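Local coordinates for protein M32 carboxypeptidase (Chitinophagaceae bacterium, PDB 7A03) that probably removes amino acids one at a time from the C-terminal end of peptides, as a metal-dependent carboxypeptidase of the M32 (Taq) family, at residues Ala197-Phe201 with Gln328-Val332; Leu204-Lys210 with Leu324-Leu329; Tyr338-Val344 with Lys496-Gly500. Where two conformers were deposited one is given. Residues are numbered along the deposited sequence.

Contact 1. Residues Ala197-Phe201 with Gln328-Val332; sequences ARRDF and QLGNV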
loop_
_atom_site.group_PDB
_atom_site.type_symbol
_atom_site.label_atom_id
_atom_site.label_comp_id
_atom_site.label_asym_id
_atom_site.label_seq_id
_atom_site.Cartn_x
_atom_site.Cartn_y
_atom_site.Cartn_z
ATOM N N ALA A 197 -26.226 11.928 -7.688
ATOM C CA ALA A 197 -26.383 10.842 -8.644
ATOM C C ALA A 197 -27.083 9.661 -7.983
ATOM O O ALA A 197 -26.924 9.429 -6.783
ATOM C CB ALA A 197 -25.019 10.388 -9.166
ATOM N N ARG A 198 -27.911 9.006 -8.804
ATOM C CA ARG A 198 -28.423 7.674 -8.549
ATOM C C ARG A 198 -27.266 6.725 -8.292
ATOM O O ARG A 198 -26.209 6.804 -8.926
ATOM C CB ARG A 198 -29.213 7.198 -9.772
ATOM C CG ARG A 198 -30.158 6.028 -9.516
ATOM C CD ARG A 198 -30.652 5.433 -10.831
ATOM N NE ARG A 198 -31.282 4.126 -10.655
ATOM C CZ ARG A 198 -31.694 3.354 -11.656
ATOM N NH1 ARG A 198 -31.539 3.754 -12.908
ATOM N NH2 ARG A 198 -32.254 2.175 -11.403
ATOM N N ARG A 199 -27.510 5.792 -7.390
ATOM C CA ARG A 199 -26.472 5.046 -6.680
ATOM C C ARG A 199 -27.004 3.970 -5.734
ATOM O O ARG A 199 -26.266 3.046 -5.381
ATOM C CB ARG A 199 -25.474 5.962 -5.956
ATOM C CG ARG A 199 -24.120 5.304 -5.769
ATOM C CD ARG A 199 -23.184 6.054 -4.841
ATOM N NE ARG A 199 -21.983 5.259 -4.590
ATOM C CZ ARG A 199 -21.175 5.419 -3.549
ATOM N NH1 ARG A 199 -21.433 6.356 -2.645
ATOM N NH2 ARG A 199 -20.107 4.642 -3.411
ATOM N N ASP A 200 -28.272 4.050 -5.318
ATOM C CA ASP A 200 -28.746 3.073 -4.347
ATOM C C ASP A 200 -28.825 1.661 -4.921
ATOM O O ASP A 200 -28.896 0.696 -4.150
ATOM C CB ASP A 200 -30.041 3.520 -3.669
ATOM C CG ASP A 200 -31.190 3.673 -4.637
ATOM O OD1 ASP A 200 -30.990 3.476 -5.856
ATOM O OD2 ASP A 200 -32.302 3.998 -4.166
ATOM N N PHE A 201 -28.774 1.516 -6.250
ATOM C CA PHE A 201 -28.693 0.184 -6.839
ATOM C C PHE A 201 -27.448 -0.570 -6.399
ATOM O O PHE A 201 -27.436 -1.808 -6.444
ATOM C CB PHE A 201 -28.751 0.261 -8.370
ATOM C CG PHE A 201 -27.790 1.255 -8.978
ATOM C CD1 PHE A 201 -26.462 0.914 -9.202
ATOM C CD2 PHE A 201 -28.224 2.517 -9.353
ATOM C CE1 PHE A 201 -25.572 1.826 -9.760
ATOM C CE2 PHE A 201 -27.346 3.424 -9.927
ATOM C CZ PHE A 201 -26.023 3.074 -10.133
ATOM N N GLN A 328 -30.696 -6.226 -10.554
ATOM C CA GLN A 328 -30.129 -5.078 -9.865
ATOM C C GLN A 328 -29.677 -3.988 -10.822
ATOM O O GLN A 328 -29.763 -2.803 -10.485
ATOM C CB GLN A 328 -28.926 -5.528 -9.021
ATOM C CG GLN A 328 -29.285 -6.466 -7.860
ATOM C CD GLN A 328 -29.636 -7.874 -8.323
ATOM O OE1 GLN A 328 -29.013 -8.424 -9.248
ATOM N NE2 GLN A 328 -30.660 -8.458 -7.698
ATOM N N LEU A 329 -29.213 -4.357 -12.009
ATOM C CA LEU A 329 -28.576 -3.415 -12.915
ATOM C C LEU A 329 -29.272 -3.304 -14.260
ATOM O O LEU A 329 -28.859 -2.482 -15.087
ATOM C CB LEU A 329 -27.107 -3.796 -13.129
ATOM C CG LEU A 329 -26.275 -3.831 -11.855
ATOM C CD1 LEU A 329 -24.874 -4.352 -12.147
ATOM C CD2 LEU A 329 -26.222 -2.446 -11.243
ATOM N N GLY A 330 -30.328 -4.090 -14.504
ATOM C CA GLY A 330 -30.918 -4.127 -15.833
ATOM C C GLY A 330 -31.596 -2.842 -16.253
ATOM O O GLY A 330 -31.747 -2.594 -17.456
ATOM N N ASN A 331 -32.004 -2.013 -15.291
ATOM C CA ASN A 331 -32.571 -0.700 -15.571
ATOM C C ASN A 331 -31.624 0.436 -15.178
ATOM O O ASN A 331 -32.086 1.552 -14.926
ATOM C CB ASN A 331 -33.935 -0.553 -14.888
ATOM C CG ASN A 331 -33.833 -0.524 -13.374
ATOM O OD1 ASN A 331 -32.861 -1.015 -12.795
ATOM N ND2 ASN A 331 -34.844 0.043 -12.721
ATOM N N VAL A 332 -30.313 0.170 -15.121
ATOM C CA VAL A 332 -29.284 1.153 -14.772
ATOM C C VAL A 332 -28.360 1.323 -15.976
ATOM O O VAL A 332 -27.842 0.332 -16.502
ATOM C CB VAL A 332 -28.479 0.704 -13.536
ATOM C CG1 VAL A 332 -27.418 1.752 -13.174
ATOM C CG2 VAL A 332 -29.401 0.441 -12.351
#
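This is a loop-to-turn packing contact at the periphery of the mainly helical M32 carboxypeptidase fold. The loop between helices 170-192 and 208-222 meets a type I beta turn, Leu-329 to Val-332, that starts in the last part of the short helix 326-329. The turn is closed by the bond from Val-332 N to Leu-329 O, 3.0 Å. Phe-201 is the apolar centre. Val-332 CG1 sits over its ring face, 3.7 Å from the centroid and 15° off the normal, a CH-pi contact. Leu-329 CD2 adds to the packing, 3.9 Å from Phe-201 CD1. Phe-337 and Ala-340 of helix 334-341 also touch the Phe-201 side chain, so the ring joins the loop to two successive helices. Arg-198 is exposed and reaches across in an extended conformation. Its guanidinium lies with one face against Val-332 CG2 and also forms a salt bridge to Glu-336. Near the guanidinium plane, Arg-198 NH1 donates to Asn-331 O at 3.0 Å, with an N-H...O angle of 162°.

Contact 2. Residues Leu204-Lys210 with Leu324-Leu329; sequences LHFDRDK and LFPEQL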
loop_
_atom_site.group_PDB
_atom_site.type_symbol
_atom_site.label_atom_id
_atom_site.label_comp_id
_atom_site.label_asym_id
_atom_site.label_seq_id
_atom_site.Cartn_x
_atom_site.Cartn_y
_atom_site.Cartn_z
ATOM N N LEU A 204 -28.368 -2.842 -3.400
ATOM C CA LEU A 204 -29.318 -3.941 -3.559
ATOM C C LEU A 204 -28.619 -5.258 -3.201
ATOM O O LEU A 204 -27.476 -5.290 -2.727
ATOM C CB LEU A 204 -29.890 -3.947 -4.975
ATOM C CG LEU A 204 -30.746 -2.750 -5.380
ATOM C CD1 LEU A 204 -31.058 -2.737 -6.882
ATOM C CD2 LEU A 204 -32.027 -2.751 -4.553
ATOM N N HIS A 205 -29.297 -6.376 -3.430
ATOM C CA HIS A 205 -28.759 -7.687 -3.074
ATOM C C HIS A 205 -28.010 -8.272 -4.263
ATOM O O HIS A 205 -28.601 -8.498 -5.324
ATOM C CB HIS A 205 -29.871 -8.650 -2.648
ATOM C CG HIS A 205 -29.384 -10.047 -2.397
ATOM N ND1 HIS A 205 -28.860 -10.446 -1.186
ATOM C CD2 HIS A 205 -29.332 -11.135 -3.204
ATOM C CE1 HIS A 205 -28.509 -11.719 -1.256
ATOM N NE2 HIS A 205 -28.789 -12.161 -2.470
ATOM N N PHE A 206 -26.723 -8.558 -4.073
ATOM C CA PHE A 206 -25.868 -9.107 -5.122
ATOM C C PHE A 206 -25.383 -10.485 -4.685
ATOM O O PHE A 206 -24.533 -10.594 -3.794
ATOM C CB PHE A 206 -24.700 -8.163 -5.424
ATOM C CG PHE A 206 -25.109 -6.908 -6.149
ATOM C CD1 PHE A 206 -25.623 -5.830 -5.451
ATOM C CD2 PHE A 206 -24.982 -6.813 -7.531
ATOM C CE1 PHE A 206 -26.010 -4.667 -6.116
ATOM C CE2 PHE A 206 -25.348 -5.646 -8.213
ATOM C CZ PHE A 206 -25.868 -4.576 -7.497
ATOM N N ASP A 207 -25.924 -11.525 -5.328
ATOM C CA ASP A 207 -25.654 -12.915 -4.956
ATOM C C ASP A 207 -24.175 -13.182 -4.700
ATOM O O ASP A 207 -23.313 -12.867 -5.527
ATOM C CB ASP A 207 -26.172 -13.849 -6.057
ATOM C CG ASP A 207 -25.923 -15.318 -5.748
ATOM O OD1 ASP A 207 -26.680 -15.877 -4.934
ATOM O OD2 ASP A 207 -24.983 -15.918 -6.325
ATOM N N ARG A 208 -23.898 -13.819 -3.559
ATOM C CA ARG A 208 -22.520 -14.016 -3.121
ATOM C C ARG A 208 -21.737 -14.895 -4.087
ATOM O O ARG A 208 -20.574 -14.603 -4.396
ATOM C CB ARG A 208 -22.513 -14.631 -1.719
ATOM C CG ARG A 208 -21.140 -15.036 -1.227
ATOM C CD ARG A 208 -21.210 -15.615 0.170
ATOM N NE ARG A 208 -19.892 -15.639 0.796
ATOM C CZ ARG A 208 -19.406 -14.656 1.549
ATOM N NH1 ARG A 208 -20.134 -13.569 1.773
ATOM N NH2 ARG A 208 -18.195 -14.760 2.080
ATOM N N ASP A 209 -22.342 -15.987 -4.557
ATOM C CA ASP A 209 -21.618 -16.892 -5.447
ATOM C C ASP A 209 -21.339 -16.229 -6.792
ATOM O O ASP A 209 -20.264 -16.427 -7.378
ATOM C CB ASP A 209 -22.389 -18.209 -5.608
ATOM C CG ASP A 209 -22.258 -19.112 -4.388
ATOM O OD1 ASP A 209 -21.495 -18.765 -3.453
ATOM O OD2 ASP A 209 -22.916 -20.174 -4.364
ATOM N N LYS A 210 -22.286 -15.415 -7.276
ATOM C CA LYS A 210 -22.052 -14.652 -8.498
ATOM C C LYS A 210 -20.938 -13.627 -8.301
ATOM O O LYS A 210 -20.077 -13.471 -9.171
ATOM C CB LYS A 210 -23.340 -13.963 -8.949
ATOM C CG LYS A 210 -24.379 -14.892 -9.596
ATOM C CD LYS A 210 -25.687 -14.131 -9.813
ATOM C CE LYS A 210 -26.545 -14.767 -10.886
ATOM N NZ LYS A 210 -26.534 -16.251 -10.787
ATOM N N LEU A 324 -25.012 -10.556 -15.495
ATOM C CA LEU A 324 -24.855 -11.327 -14.270
ATOM C C LEU A 324 -25.880 -10.932 -13.206
ATOM O O LEU A 324 -26.348 -11.789 -12.443
ATOM C CB LEU A 324 -23.439 -11.122 -13.743
ATOM C CG LEU A 324 -22.983 -12.004 -12.602
ATOM C CD1 LEU A 324 -23.231 -13.467 -12.972
ATOM C CD2 LEU A 324 -21.519 -11.740 -12.365
ATOM N N PHE A 325 -26.230 -9.646 -13.125
ATOM C CA PHE A 325 -27.109 -9.120 -12.075
ATOM C C PHE A 325 -28.250 -8.314 -12.696
ATOM O O PHE A 325 -28.424 -7.125 -12.404
ATOM C CB PHE A 325 -26.309 -8.243 -11.108
ATOM C CG PHE A 325 -25.230 -8.984 -10.356
ATOM C CD1 PHE A 325 -25.569 -9.891 -9.375
ATOM C CD2 PHE A 325 -23.886 -8.759 -10.619
ATOM C CE1 PHE A 325 -24.587 -10.571 -8.660
ATOM C CE2 PHE A 325 -22.900 -9.441 -9.913
ATOM C CZ PHE A 325 -23.257 -10.351 -8.935
ATOM N N PRO A 326 -29.065 -8.932 -13.552
ATOM C CA PRO A 326 -30.053 -8.131 -14.292
ATOM C C PRO A 326 -31.137 -7.531 -13.414
ATOM O O PRO A 326 -31.639 -6.447 -13.738
ATOM C CB PRO A 326 -30.619 -9.121 -15.317
ATOM C CG PRO A 326 -30.471 -10.430 -14.666
ATOM C CD PRO A 326 -29.181 -10.367 -13.864
ATOM N N GLU A 327 -31.495 -8.180 -12.299
ATOM C CA GLU A 327 -32.515 -7.609 -11.426
ATOM C C GLU A 327 -32.011 -6.380 -10.682
ATOM O O GLU A 327 -32.815 -5.557 -10.237
ATOM C CB GLU A 327 -33.045 -8.653 -10.442
ATOM C CG GLU A 327 -34.292 -8.187 -9.708
ATOM C CD GLU A 327 -35.035 -9.308 -9.013
ATOM O OE1 GLU A 327 -35.302 -10.342 -9.665
ATOM O OE2 GLU A 327 -35.363 -9.142 -7.816
ATOM N N GLN A 328 -30.696 -6.226 -10.554
ATOM C CA GLN A 328 -30.129 -5.078 -9.865
ATOM C C GLN A 328 -29.677 -3.988 -10.822
ATOM O O GLN A 328 -29.763 -2.803 -10.485
ATOM C CB GLN A 328 -28.926 -5.528 -9.021
ATOM C CG GLN A 328 -29.285 -6.466 -7.860
ATOM C CD GLN A 328 -29.636 -7.874 -8.323
ATOM O OE1 GLN A 328 -29.013 -8.424 -9.248
ATOM N NE2 GLN A 328 -30.660 -8.458 -7.698
ATOM N N LEU A 329 -29.213 -4.357 -12.009
ATOM C CA LEU A 329 -28.576 -3.415 -12.915
ATOM C C LEU A 329 -29.272 -3.304 -14.260
ATOM O O LEU A 329 -28.859 -2.482 -15.087
ATOM C CB LEU A 329 -27.107 -3.796 -13.129
ATOM C CG LEU A 329 -26.275 -3.831 -11.855
ATOM C CD1 LEU A 329 -24.874 -4.352 -12.147
ATOM C CD2 LEU A 329 -26.222 -2.446 -11.243
#
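An aromatic pair lies at the middle of the contact between residues 204-210 and 324-329. Phe-206 and Phe-325 form a T-shaped (edge-to-face) pair. The edge of Phe-206 points to the face of Phe-325, with centroids 5.0 Å apart and planes at 69°. A face of Phe-206 receives Gln-328 CG in a CH-pi contact, 4.0 Å from the centroid. Phe-206 also meets Phe-258 outside the two segments.

Apolar contacts extend the packing. Leu-329 CD1 lies near the Phe-206 ring edge, 4.2 Å from CE2. Lys-210 lays its aliphatic chain across the other segment: its CB is 3.6 Å from Phe-325 CZ, and its CG is 3.8 Å from Leu-324 CD1. At the far end, Leu-204 CB is 3.9 Å from Gln-328 CG.

The contact joins two helix starts. Asp-207 is the N-cap of helix 208-222, and its OD2 accepts from Lys-210 N at 2.9 Å. Phe-325 is the N-cap residue of helix 326-329 and the first residue to leave helical angles after helix 311-324. It therefore marks the break between those helices.

No hydrogen bond crosses between the two segments; Gln-328 NE2 comes within 3.1 Å of His-205 O, but at a poor angle.

Contact 3. Residues Tyr338-Val344 with Lys496-Gly500; sequences YKAINHV and KFLRG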
loop_
_atom_site.group_PDB
_atom_site.type_symbol
_atom_site.label_atom_id
_atom_site.label_comp_id
_atom_site.label_asym_id
_atom_site.label_seq_id
_atom_site.Cartn_x
_atom_site.Cartn_y
_atom_site.Cartn_z
ATOM N N TYR A 338 -21.232 4.265 -13.945
ATOM C CA TYR A 338 -19.915 4.908 -13.924
ATOM C C TYR A 338 -19.872 6.038 -12.898
ATOM O O TYR A 338 -18.928 6.145 -12.090
ATOM C CB TYR A 338 -19.625 5.419 -15.336
ATOM C CG TYR A 338 -18.429 6.324 -15.491
ATOM C CD1 TYR A 338 -17.141 5.878 -15.204
ATOM C CD2 TYR A 338 -18.589 7.620 -15.941
ATOM C CE1 TYR A 338 -16.052 6.711 -15.356
ATOM C CE2 TYR A 338 -17.503 8.456 -16.097
ATOM C CZ TYR A 338 -16.242 7.999 -15.800
ATOM O OH TYR A 338 -15.160 8.840 -15.962
ATOM N N LYS A 339 -20.917 6.860 -12.881
ATOM C CA LYS A 339 -20.970 7.940 -11.905
ATOM C C LYS A 339 -21.079 7.386 -10.489
ATOM O O LYS A 339 -20.446 7.907 -9.562
ATOM C CB LYS A 339 -22.135 8.870 -12.228
ATOM C CG LYS A 339 -21.937 9.671 -13.517
ATOM C CD LYS A 339 -20.605 10.418 -13.487
ATOM C CE LYS A 339 -20.268 11.059 -14.828
ATOM N NZ LYS A 339 -19.033 11.889 -14.726
ATOM N N ALA A 340 -21.837 6.301 -10.308
ATOM C CA ALA A 340 -22.067 5.768 -8.970
ATOM C C ALA A 340 -20.805 5.149 -8.381
ATOM O O ALA A 340 -20.564 5.242 -7.169
ATOM C CB ALA A 340 -23.174 4.723 -9.041
ATOM N N ILE A 341 -20.001 4.485 -9.218
ATOM C CA ILE A 341 -18.754 3.905 -8.733
ATOM C C ILE A 341 -17.653 4.943 -8.597
ATOM O O ILE A 341 -16.573 4.626 -8.080
ATOM C CB ILE A 341 -18.315 2.678 -9.554
ATOM C CG1 ILE A 341 -17.973 3.111 -10.982
ATOM C CG2 ILE A 341 -19.416 1.621 -9.528
ATOM C CD1 ILE A 341 -16.920 2.279 -11.646
ATOM N N ASN A 342 -17.898 6.172 -9.058
ATOM C CA ASN A 342 -16.983 7.280 -8.806
ATOM C C ASN A 342 -17.599 8.371 -7.926
ATOM O O ASN A 342 -17.533 9.557 -8.262
ATOM C CB ASN A 342 -16.534 7.876 -10.135
ATOM C CG ASN A 342 -15.582 6.982 -10.870
ATOM O OD1 ASN A 342 -14.417 6.857 -10.490
ATOM N ND2 ASN A 342 -16.058 6.373 -11.944
ATOM N N HIS A 343 -18.190 7.981 -6.797
ATOM C CA HIS A 343 -18.848 8.924 -5.902
ATOM C C HIS A 343 -17.836 9.527 -4.928
ATOM O O HIS A 343 -17.183 8.801 -4.171
ATOM C CB HIS A 343 -19.984 8.258 -5.132
ATOM C CG HIS A 343 -20.714 9.198 -4.223
ATOM N ND1 HIS A 343 -21.518 10.213 -4.695
ATOM C CD2 HIS A 343 -20.738 9.296 -2.873
ATOM C CE1 HIS A 343 -22.015 10.889 -3.675
ATOM N NE2 HIS A 343 -21.559 10.353 -2.559
ATOM N N VAL A 344 -17.734 10.854 -4.931
ATOM C CA VAL A 344 -16.792 11.581 -4.080
ATOM C C VAL A 344 -17.557 12.253 -2.951
ATOM O O VAL A 344 -18.531 12.982 -3.195
ATOM C CB VAL A 344 -15.990 12.609 -4.894
ATOM C CG1 VAL A 344 -15.310 13.624 -3.976
ATOM C CG2 VAL A 344 -14.969 11.904 -5.754
ATOM N N LYS A 496 -11.893 13.097 -15.048
ATOM C CA LYS A 496 -13.028 12.256 -14.693
ATOM C C LYS A 496 -14.135 13.024 -13.973
ATOM O O LYS A 496 -15.317 12.735 -14.189
ATOM C CB LYS A 496 -12.554 11.058 -13.863
ATOM C CG LYS A 496 -13.662 10.323 -13.157
ATOM C CD LYS A 496 -13.276 8.881 -12.901
ATOM C CE LYS A 496 -12.068 8.800 -12.001
ATOM N NZ LYS A 496 -11.875 7.388 -11.549
ATOM N N PHE A 497 -13.796 14.021 -13.148
ATOM C CA PHE A 497 -14.779 14.626 -12.247
ATOM C C PHE A 497 -15.317 15.997 -12.674
ATOM O O PHE A 497 -16.328 16.437 -12.113
ATOM C CB PHE A 497 -14.199 14.711 -10.826
ATOM C CG PHE A 497 -14.009 13.380 -10.183
ATOM C CD1 PHE A 497 -15.116 12.627 -9.801
ATOM C CD2 PHE A 497 -12.739 12.853 -9.988
ATOM C CE1 PHE A 497 -14.950 11.392 -9.217
ATOM C CE2 PHE A 497 -12.568 11.615 -9.401
ATOM C CZ PHE A 497 -13.676 10.881 -9.016
ATOM N N LEU A 498 -14.693 16.682 -13.638
ATOM C CA LEU A 498 -14.980 18.101 -13.853
ATOM C C LEU A 498 -15.628 18.474 -15.178
ATOM O O LEU A 498 -16.116 19.602 -15.301
ATOM C CB LEU A 498 -13.700 18.934 -13.725
ATOM C CG LEU A 498 -13.420 19.423 -12.315
ATOM C CD1 LEU A 498 -12.491 20.622 -12.369
ATOM C CD2 LEU A 498 -14.716 19.765 -11.591
ATOM N N ARG A 499 -15.610 17.609 -16.177
ATOM C CA ARG A 499 -16.180 17.950 -17.474
ATOM C C ARG A 499 -17.253 16.948 -17.879
ATOM O O ARG A 499 -17.337 16.526 -19.033
ATOM C CB ARG A 499 -15.098 18.105 -18.546
ATOM C CG ARG A 499 -13.900 17.181 -18.362
ATOM C CD ARG A 499 -13.021 17.116 -19.614
ATOM N NE ARG A 499 -12.367 15.811 -19.723
ATOM C CZ ARG A 499 -12.934 14.742 -20.278
ATOM N NH1 ARG A 499 -12.277 13.587 -20.335
ATOM N NH2 ARG A 499 -14.158 14.833 -20.788
ATOM N N GLY A 500 -18.091 16.566 -16.922
ATOM C CA GLY A 500 -19.126 15.582 -17.162
ATOM C C GLY A 500 -18.626 14.165 -16.969
ATOM O O GLY A 500 -19.368 13.209 -17.193
HETATM O O HOH W 1 -16.036 11.283 -16.453
#
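Lys-496, Phe-497 and Asn-342 bury the most surface where the end of helix 334-341 meets the C-terminal end of the chain. Lys-496 reaches across from the end of helix 486-497. Its NZ donates to Asn-342 OD1 at 2.8 Å. The same ammonium forms a salt bridge with Glu-355 and a hydrogen bond with Tyr-492 OH. Lower on this side chain, Lys-496 CG lies 3.5 Å from Tyr-338 OH.

Asn-342 lies just beyond the C-terminal part of helix 334-341. Its ND2 donates back to Tyr-338 O at 2.9 Å and also bonds to Arg-309 O. The amide thus closes over the helix end while its oxygen receives Lys-496.

Phe-497 packs on the strand-like exit from that helix. Val-344 CG2 is 3.5 Å from Phe-497 CE1. The backbone O of Asn-342 lies at the ring edge, 3.3 Å from Phe-497 CE1. Val-344 also packs on helix 170-192.

Two further links reach the chain end. Water 1 is 2.6 Å from Tyr-338 OH and donates to Lys-496 O at 2.8 Å. Lys-339 NZ donates to Gly-500 O, also at 2.8 Å. Gly-500 is the last residue, so this lysine bonds to the terminal carboxyl group. The buried Lys-496 ammonium has its charge balanced by Glu-355, while Lys-339 places a second positive charge next to the C-terminal residue.

Contacts 1 and 2 are adjoining parts of one interface, with centres 11 Å apart. They share Gln-328 and Leu-329, and Phe-201 O lies 3.2 Å from Phe-206 CE1. Contact 3 follows through helix 334-341. Its centre is 15 Å from that of contact 1, and Phe-201 CZ touches Ala-340 CB at 3.5 Å. Contacts 2 and 3 do not touch; their nearest atoms are about 8 Å apart. All three centres lie 24 to 31 Å from the chain centre. The HExxH motif on helix 258-277, the probable metal site of this family, has no metal bound here and belongs to none of the contact segments. A glycerol, probably from crystallisation, lies about 4 Å from the side chain of Leu-324 in contact 2.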